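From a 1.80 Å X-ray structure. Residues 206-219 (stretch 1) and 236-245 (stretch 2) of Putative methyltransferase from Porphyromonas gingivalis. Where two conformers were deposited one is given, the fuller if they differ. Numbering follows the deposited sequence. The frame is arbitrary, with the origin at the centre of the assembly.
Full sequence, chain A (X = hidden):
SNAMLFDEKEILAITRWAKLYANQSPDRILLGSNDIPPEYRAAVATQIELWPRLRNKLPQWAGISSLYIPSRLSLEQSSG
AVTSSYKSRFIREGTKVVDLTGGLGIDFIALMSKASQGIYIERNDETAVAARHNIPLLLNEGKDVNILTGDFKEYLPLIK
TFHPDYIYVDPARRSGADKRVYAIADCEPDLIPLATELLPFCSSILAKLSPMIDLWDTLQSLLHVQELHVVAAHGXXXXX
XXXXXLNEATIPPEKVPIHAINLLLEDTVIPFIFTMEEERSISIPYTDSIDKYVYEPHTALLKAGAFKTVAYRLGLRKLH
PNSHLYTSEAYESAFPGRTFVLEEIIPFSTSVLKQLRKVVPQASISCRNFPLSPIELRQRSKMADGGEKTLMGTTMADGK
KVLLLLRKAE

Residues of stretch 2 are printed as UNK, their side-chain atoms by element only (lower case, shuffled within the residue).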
# COMPACT_ATOMS: atom_id res chain seq x y z
N LEU A 206 13.66 6.80 5.38
CA LEU A 206 12.61 6.12 4.57
C LEU A 206 11.27 6.63 5.08
O LEU A 206 10.97 6.48 6.28
CB LEU A 206 12.70 4.60 4.77
CG LEU A 206 11.73 3.74 3.92
CD1 LEU A 206 12.00 3.91 2.40
CD2 LEU A 206 11.76 2.27 4.35
N ALA A 207 10.51 7.29 4.21
CA ALA A 207 9.22 7.86 4.57
C ALA A 207 8.12 7.11 3.84
O ALA A 207 8.22 6.90 2.62
CB ALA A 207 9.16 9.33 4.22
N LYS A 208 7.10 6.71 4.59
CA LYS A 208 5.93 6.07 4.00
C LYS A 208 4.86 7.11 3.86
O LYS A 208 4.45 7.73 4.85
CB LYS A 208 5.42 4.95 4.90
CG LYS A 208 4.10 4.35 4.39
CD LYS A 208 3.56 3.41 5.47
CE LYS A 208 2.08 3.53 5.64
NZ LYS A 208 1.66 2.66 6.78
N LEU A 209 4.37 7.30 2.64
CA LEU A 209 3.43 8.36 2.33
C LEU A 209 2.11 7.81 1.84
O LEU A 209 2.05 6.71 1.29
CB LEU A 209 4.02 9.30 1.29
CG LEU A 209 5.36 9.96 1.60
CD1 LEU A 209 5.86 10.69 0.35
CD2 LEU A 209 5.24 10.91 2.78
N SER A 210 1.03 8.58 2.05
CA SER A 210 -0.29 8.20 1.54
C SER A 210 -0.33 8.02 0.03
O SER A 210 0.28 8.81 -0.69
CB SER A 210 -1.31 9.28 1.91
OG SER A 210 -2.52 9.04 1.22
N PRO A 211 -1.07 7.02 -0.47
CA PRO A 211 -1.28 6.93 -1.92
C PRO A 211 -2.02 8.14 -2.55
O PRO A 211 -2.12 8.22 -3.77
CB PRO A 211 -2.12 5.64 -2.10
CG PRO A 211 -2.22 5.01 -0.83
CD PRO A 211 -1.86 6.00 0.26
N MSE A 212 -2.52 9.07 -1.73
CA MSE A 212 -3.22 10.25 -2.25
C MSE A 212 -2.27 11.41 -2.57
O MSE A 212 -2.68 12.38 -3.19
CB MSE A 212 -4.31 10.71 -1.27
CG MSE A 212 -5.37 9.66 -0.99
SE MSE A 212 -6.28 9.09 -2.61
CE MSE A 212 -7.50 10.60 -2.84
N ILE A 213 -1.01 11.30 -2.13
CA ILE A 213 -0.01 12.34 -2.41
C ILE A 213 0.40 12.31 -3.86
O ILE A 213 0.55 11.24 -4.45
CB ILE A 213 1.27 12.18 -1.52
CG1 ILE A 213 0.89 11.97 -0.06
CG2 ILE A 213 2.17 13.43 -1.62
CD1 ILE A 213 0.57 13.23 0.67
N ASP A 214 0.55 13.49 -4.44
CA ASP A 214 1.02 13.63 -5.81
C ASP A 214 2.51 13.27 -5.89
O ASP A 214 3.31 13.78 -5.10
CB ASP A 214 0.80 15.08 -6.25
CG ASP A 214 1.04 15.29 -7.71
OD1 ASP A 214 0.14 14.94 -8.51
OD2 ASP A 214 2.11 15.82 -8.07
N LEU A 215 2.88 12.40 -6.84
CA LEU A 215 4.29 12.03 -7.04
C LEU A 215 5.15 13.21 -7.38
O LEU A 215 6.23 13.36 -6.81
CB LEU A 215 4.47 10.98 -8.15
CG LEU A 215 4.62 9.54 -7.73
CD1 LEU A 215 3.23 9.02 -7.44
CD2 LEU A 215 5.25 8.72 -8.85
N TRP A 216 4.69 14.05 -8.30
CA TRP A 216 5.50 15.16 -8.77
C TRP A 216 5.64 16.18 -7.64
O TRP A 216 6.74 16.67 -7.38
CB TRP A 216 4.94 15.75 -10.07
CG TRP A 216 5.89 16.71 -10.75
CD1 TRP A 216 5.62 18.01 -11.10
CD2 TRP A 216 7.25 16.47 -11.14
NE1 TRP A 216 6.72 18.58 -11.68
CE2 TRP A 216 7.74 17.66 -11.72
CE3 TRP A 216 8.10 15.36 -11.06
CZ2 TRP A 216 9.04 17.78 -12.21
CZ3 TRP A 216 9.40 15.48 -11.55
CH2 TRP A 216 9.85 16.68 -12.12
N ASP A 217 4.55 16.45 -6.92
CA ASP A 217 4.61 17.33 -5.74
C ASP A 217 5.66 16.83 -4.75
O ASP A 217 6.47 17.61 -4.26
CB ASP A 217 3.25 17.42 -5.04
CG ASP A 217 3.25 18.42 -3.86
OD1 ASP A 217 3.33 19.64 -4.11
OD2 ASP A 217 3.16 17.98 -2.69
N THR A 218 5.63 15.53 -4.47
CA THR A 218 6.62 14.93 -3.59
C THR A 218 8.04 15.16 -4.10
O THR A 218 8.90 15.59 -3.33
CB THR A 218 6.40 13.41 -3.41
OG1 THR A 218 5.09 13.18 -2.87
CG2 THR A 218 7.45 12.79 -2.47
N LEU A 219 8.28 14.85 -5.38
CA LEU A 219 9.63 14.94 -5.95
C LEU A 219 10.13 16.38 -6.05
O LEU A 219 11.34 16.62 -5.99
CB LEU A 219 9.71 14.22 -7.31
CG LEU A 219 9.62 12.68 -7.30
CD1 LEU A 219 9.60 12.11 -8.71
CD2 LEU A 219 10.74 12.04 -6.48
N UNK A 236 -4.60 -2.75 -5.24
CA UNK A 236 -4.70 -1.30 -5.07
C UNK A 236 -3.43 -0.72 -4.51
O UNK A 236 -2.70 -1.41 -3.78
c UNK A 236 -5.79 -1.21 -2.73
c UNK A 236 -5.91 -0.89 -4.20
o UNK A 236 -7.99 -0.21 -2.39
o UNK A 236 -6.78 -0.61 -0.63
c UNK A 236 -6.94 -0.63 -1.86
N UNK A 237 -3.20 0.56 -4.80
CA UNK A 237 -1.99 1.23 -4.30
C UNK A 237 -2.17 1.40 -2.79
O UNK A 237 -3.21 1.92 -2.34
c UNK A 237 -1.54 2.40 -6.54
c UNK A 237 -1.73 2.58 -4.99
c UNK A 237 -0.49 3.22 -4.40
N UNK A 238 -1.18 0.94 -2.03
CA UNK A 238 -1.24 0.97 -0.56
C UNK A 238 -0.38 2.08 0.02
O UNK A 238 -0.72 2.67 1.06
c UNK A 238 -1.70 -1.56 -0.20
c UNK A 238 -0.76 -0.37 0.02
c UNK A 238 -3.08 -1.28 0.36
n UNK A 238 -5.31 -2.21 0.81
c UNK A 238 -3.95 -2.52 0.29
N UNK A 239 0.75 2.38 -0.63
CA UNK A 239 1.65 3.39 -0.09
C UNK A 239 2.66 3.86 -1.14
O UNK A 239 2.92 3.19 -2.12
c UNK A 239 2.40 2.85 1.14
c UNK A 239 3.65 0.86 2.10
o UNK A 239 2.74 0.56 2.91
o UNK A 239 4.83 0.48 2.25
c UNK A 239 3.30 1.68 0.84
N UNK A 240 3.23 5.03 -0.91
CA UNK A 240 4.42 5.44 -1.62
C UNK A 240 5.56 5.37 -0.60
O UNK A 240 5.35 5.63 0.60
c UNK A 240 3.08 7.32 -2.90
c UNK A 240 3.50 8.56 -3.65
c UNK A 240 4.30 6.87 -2.12
c UNK A 240 2.53 6.27 -3.88
N UNK A 241 6.74 5.01 -1.05
CA UNK A 241 7.88 4.98 -0.15
C UNK A 241 8.95 5.82 -0.79
O UNK A 241 9.23 5.68 -1.99
c UNK A 241 7.45 3.00 2.25
c UNK A 241 7.44 2.63 0.76
c UNK A 241 8.36 3.56 0.01
c UNK A 241 7.90 1.18 0.59
N UNK A 242 9.52 6.73 -0.01
CA UNK A 242 10.57 7.58 -0.54
C UNK A 242 11.81 7.38 0.32
O UNK A 242 11.70 7.33 1.54
c UNK A 242 10.14 9.04 -0.46
c UNK A 242 11.21 9.91 -1.04
c UNK A 242 8.84 9.27 -1.24
N UNK A 243 12.97 7.21 -0.31
CA UNK A 243 14.22 7.16 0.45
C UNK A 243 15.05 8.39 0.16
O UNK A 243 15.22 8.75 -1.02
c UNK A 243 16.30 5.76 0.97
n UNK A 243 19.10 4.70 -2.28
c UNK A 243 16.97 4.42 0.71
n UNK A 243 17.50 4.33 -0.65
c UNK A 243 18.67 4.85 -1.02
n UNK A 243 19.44 5.51 -0.15
c UNK A 243 15.00 5.90 0.13
N UNK A 244 15.53 9.04 1.23
CA UNK A 244 16.40 10.22 1.14
C UNK A 244 17.74 9.94 1.78
O UNK A 244 17.82 9.18 2.75
c UNK A 244 15.80 11.43 1.87
c UNK A 244 12.73 11.43 2.97
se UNK A 244 13.51 13.06 2.24
c UNK A 244 14.72 12.12 1.09
N UNK A 245 18.79 10.54 1.25
CA UNK A 245 20.11 10.29 1.77
C UNK A 245 21.04 11.42 1.33
O UNK A 245 21.08 11.77 0.14
c UNK A 245 20.62 8.94 1.27
o UNK A 245 21.91 8.64 1.80
O HOH W 1 0.32 4.81 3.31

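Position 236 carries three side-chain carbons, the third bearing two oxygens, and touches nothing on stretch 1; a carboxylate on a three-carbon side chain identifies E236. At position 237 a single carbon forks into two, and one branch packs against the ring of P211. This is V237, with its CG1 3.7 Å from P211 CB. Position 238 has four carbons in a row ending in nitrogen, and CA-to-CB points away from stretch 1. The chain is that of K238, whose NZ lies 2.6 Å from E236 OE2 in a salt bridge, while its backbone O contacts P211 CG at 3.4 Å.

Position 239 again shows three carbons, the last carrying two oxygens, and its carboxylate end lies beside the aliphatic part of K208. It is E239; its OE1 lies 3.9 Å from K208 CD and 4.5 Å from K208 NZ, beyond a salt bridge, and both carboxylate oxygens are hydrogen-bonded elsewhere in the structure. At position 240 four carbons fork at the second, meeting L209, P211 and L215. The fork at this point marks L240, whose CD1 is 3.8 Å from L215 CD1.

Four carbons forked at the second recur at position 241, now on the sheet face shared by L206 and K208. L241 fits, its CD2 3.9 Å from K208 CB. Position 242 has one carbon carrying two others, close to L209 and T218. This is V242; its CG2 approaches L209 CD1 to 3.7 Å and T218 CG2 to 4.0 Å, so it touches both strand and helix.

Three carbons, a nitrogen and a carbon bearing two more nitrogens form the guanidinium chain at position 243. R243 keeps its CB 4.3 Å from L206 CD1, but the end of the side chain leads away. Position 244 is unbranched, with two carbons, a selenium and a terminal carbon near A207: selenomethionine M244, its CE 4.3 Å from A207 CB. Position 245, one carbon and one oxygen, makes no contact and is S245.

The contact rests on an antiparallel strand pair. A207 N donates to V242 O and V242 N to A207 O, both at 2.9 Å; L209 N donates to L240 O at 2.8 Å, and L240 N to L209 O at 3.0 Å. These nearly linear bonds fix the register, and side chains alternate between faces. A207, L209, L240 and V242 share one face, where L215 and T218 of the helix cover L240 and V242. Beyond the last bridged pair, L209 with L240, P211 extends the packing to V237, which is still in its strand, and a water donates to both L209 O and K238 O.

Stretch 2, residues 236-245: EVKELLVRMS
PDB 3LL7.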